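PDB 1TBX: protein F-93 from Sulfolobus virus 1, which probably acts as a homodimeric winged-helix transcription factor that recognises a palindromic or pseudo-palindromic DNA target. Local coordinates for residues Ile12-Leu17 against Lys74-Ser79. Sequence-based numbering, arbitrary orientation.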
loop_
_atom_site.group_PDB
_atom_site.type_symbol
_atom_site.label_atom_id
_atom_site.label_comp_id
_atom_site.label_asym_id
_atom_site.label_seq_id
_atom_site.Cartn_x
_atom_site.Cartn_y
_atom_site.Cartn_z
ATOM N N ILE A 12 -5.143 -0.566 -4.695
ATOM C CA ILE A 12 -5.281 -1.669 -5.643
ATOM C C ILE A 12 -5.935 -1.197 -6.953
ATOM O O ILE A 12 -5.381 -1.435 -8.045
ATOM C CB ILE A 12 -6.071 -2.810 -5.027
ATOM C CG1 ILE A 12 -5.337 -3.281 -3.782
ATOM C CG2 ILE A 12 -6.177 -3.954 -5.997
ATOM C CD1 ILE A 12 -6.210 -3.975 -2.793
ATOM N N VAL A 13 -7.083 -0.522 -6.829
ATOM C CA VAL A 13 -7.882 -0.089 -7.946
ATOM C C VAL A 13 -7.000 0.789 -8.803
ATOM O O VAL A 13 -6.876 0.575 -9.993
ATOM C CB VAL A 13 -9.093 0.677 -7.460
ATOM C CG1 VAL A 13 -9.817 1.304 -8.654
ATOM C CG2 VAL A 13 -10.054 -0.260 -6.541
ATOM N N LEU A 14 -6.295 1.723 -8.197
ATOM C CA LEU A 14 -5.392 2.564 -8.967
ATOM C C LEU A 14 -4.331 1.773 -9.778
ATOM O O LEU A 14 -4.130 2.008 -10.979
ATOM C CB LEU A 14 -4.729 3.588 -8.028
ATOM C CG LEU A 14 -4.149 4.804 -8.752
ATOM C CD1 LEU A 14 -5.225 5.381 -9.650
ATOM C CD2 LEU A 14 -3.574 5.850 -7.769
ATOM N N ALA A 15 -3.650 0.845 -9.112
ATOM C CA ALA A 15 -2.616 0.025 -9.730
ATOM C C ALA A 15 -3.190 -0.726 -10.908
ATOM O O ALA A 15 -2.595 -0.767 -11.972
ATOM C CB ALA A 15 -2.081 -0.960 -8.730
ATOM N N TYR A 16 -4.369 -1.305 -10.727
ATOM C CA TYR A 16 -4.961 -2.128 -11.770
ATOM C C TYR A 16 -5.387 -1.345 -13.003
ATOM O O TYR A 16 -5.430 -1.884 -14.124
ATOM C CB TYR A 16 -6.104 -2.939 -11.195
ATOM C CG TYR A 16 -5.546 -4.186 -10.590
ATOM C CD1 TYR A 16 -4.822 -4.156 -9.374
ATOM C CD2 TYR A 16 -5.659 -5.408 -11.270
ATOM C CE1 TYR A 16 -4.265 -5.349 -8.848
ATOM C CE2 TYR A 16 -5.120 -6.598 -10.755
ATOM C CZ TYR A 16 -4.434 -6.571 -9.560
ATOM O OH TYR A 16 -3.921 -7.770 -9.119
ATOM N N LEU A 17 -5.688 -0.069 -12.806
ATOM C CA LEU A 17 -6.120 0.762 -13.912
ATOM C C LEU A 17 -4.943 1.030 -14.869
ATOM O O LEU A 17 -5.122 1.166 -16.095
ATOM C CB LEU A 17 -6.696 2.070 -13.386
ATOM C CG LEU A 17 -7.281 3.032 -14.400
ATOM C CD1 LEU A 17 -8.142 2.253 -15.367
ATOM C CD2 LEU A 17 -8.080 4.079 -13.679
ATOM N N LYS A 74 -1.321 8.481 -13.288
ATOM C CA LYS A 74 -0.433 7.674 -14.121
ATOM C C LYS A 74 0.884 7.524 -13.400
ATOM O O LYS A 74 1.416 6.419 -13.326
ATOM C CB LYS A 74 -0.206 8.307 -15.499
ATOM C CG LYS A 74 -0.772 7.534 -16.732
ATOM C CD LYS A 74 -0.876 8.474 -17.965
ATOM C CE LYS A 74 -1.832 7.962 -19.053
ATOM N NZ LYS A 74 -2.843 8.985 -19.583
ATOM N N LEU A 75 1.389 8.626 -12.842
ATOM C CA LEU A 75 2.642 8.617 -12.095
ATOM C C LEU A 75 2.574 7.703 -10.888
ATOM O O LEU A 75 3.393 6.791 -10.733
ATOM C CB LEU A 75 3.038 10.046 -11.724
ATOM C CG LEU A 75 3.611 10.665 -13.017
ATOM C CD1 LEU A 75 3.483 12.202 -13.132
ATOM C CD2 LEU A 75 5.066 10.149 -13.282
ATOM N N PHE A 76 1.564 7.896 -10.060
ATOM C CA PHE A 76 1.396 7.076 -8.851
ATOM C C PHE A 76 1.097 5.601 -9.126
ATOM O O PHE A 76 1.725 4.722 -8.531
ATOM C CB PHE A 76 0.285 7.656 -7.993
ATOM C CG PHE A 76 0.323 7.225 -6.558
ATOM C CD1 PHE A 76 1.496 6.735 -5.981
ATOM C CD2 PHE A 76 -0.829 7.343 -5.763
ATOM C CE1 PHE A 76 1.509 6.326 -4.624
ATOM C CE2 PHE A 76 -0.827 6.955 -4.412
ATOM C CZ PHE A 76 0.344 6.442 -3.844
ATOM N N ALA A 77 0.129 5.335 -10.004
ATOM C CA ALA A 77 -0.234 3.973 -10.374
ATOM C C ALA A 77 1.012 3.079 -10.638
ATOM O O ALA A 77 1.057 1.934 -10.186
ATOM C CB ALA A 77 -1.185 3.988 -11.583
ATOM N N ILE A 78 2.025 3.624 -11.322
ATOM C CA ILE A 78 3.228 2.842 -11.671
ATOM C C ILE A 78 3.947 2.354 -10.420
ATOM O O ILE A 78 4.265 1.163 -10.320
ATOM C CB ILE A 78 4.205 3.653 -12.514
ATOM C CG1 ILE A 78 3.612 3.991 -13.889
ATOM C CG2 ILE A 78 5.553 2.938 -12.619
ATOM C CD1 ILE A 78 4.298 5.264 -14.543
ATOM N N SER A 79 4.195 3.261 -9.476
ATOM C CA SER A 79 4.896 2.866 -8.278
ATOM C C SER A 79 4.043 1.986 -7.356
ATOM O O SER A 79 4.567 1.136 -6.649
ATOM C CB SER A 79 5.441 4.068 -7.535
ATOM O OG SER A 79 4.401 4.961 -7.210
#
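Leu14 and Phe76 both swing CG to the side opposite their backbone N (chi1 -160° in each), and this shared torsion carries the leucine branch to the phenylalanine ring between the two crossing helices. Leu14 CD2 lies 3.7 Å from Phe76 CD2, approaching the ring obliquely, while the two side chains cross at about a right angle. A second point of contact is Ala77. Ala77 CB rests 3.6 Å from the backbone oxygen Leu14 O, and Leu14 CG stands 4.2 Å from the same Ala77 CB, so Leu14 meets two successive residues of the partner helix, Phe76 with CD2, and Ala77 with CG and the backbone oxygen.

The close crossing falls where small residues come together: the CA atoms of Ala15 and Ala77 are 4.7 Å apart, the nearest such pair between 12-17 and 74-79, and the local axes close to 8.0 Å at a crossing angle of -100°. No hydrogen bond joins the segments. On the 74-79 side, Ser79 OG instead donates to Phe76 O at 3.0 Å, one turn back along its own helix, with the donor tilted 17° from the carbonyl plane.

The crossing joins the first helix of the winged-helix domain, 9-17, to the long C-terminal helix 71-94, and Leu69 at the end of a wing strand also packs on Leu14. Phe76 reaches the dimer interface as well: its ring meets Phe6 of the second subunit edge-to-face and the ring of Tyr87 of that subunit with the planes nearly parallel, while Leu14 also packs on that Phe6. With all four touching residues buried and apolar, the contact probably rests on van der Waals packing and exclusion of water, and the apolar packing runs on from this crossing to Phe6 of the second subunit.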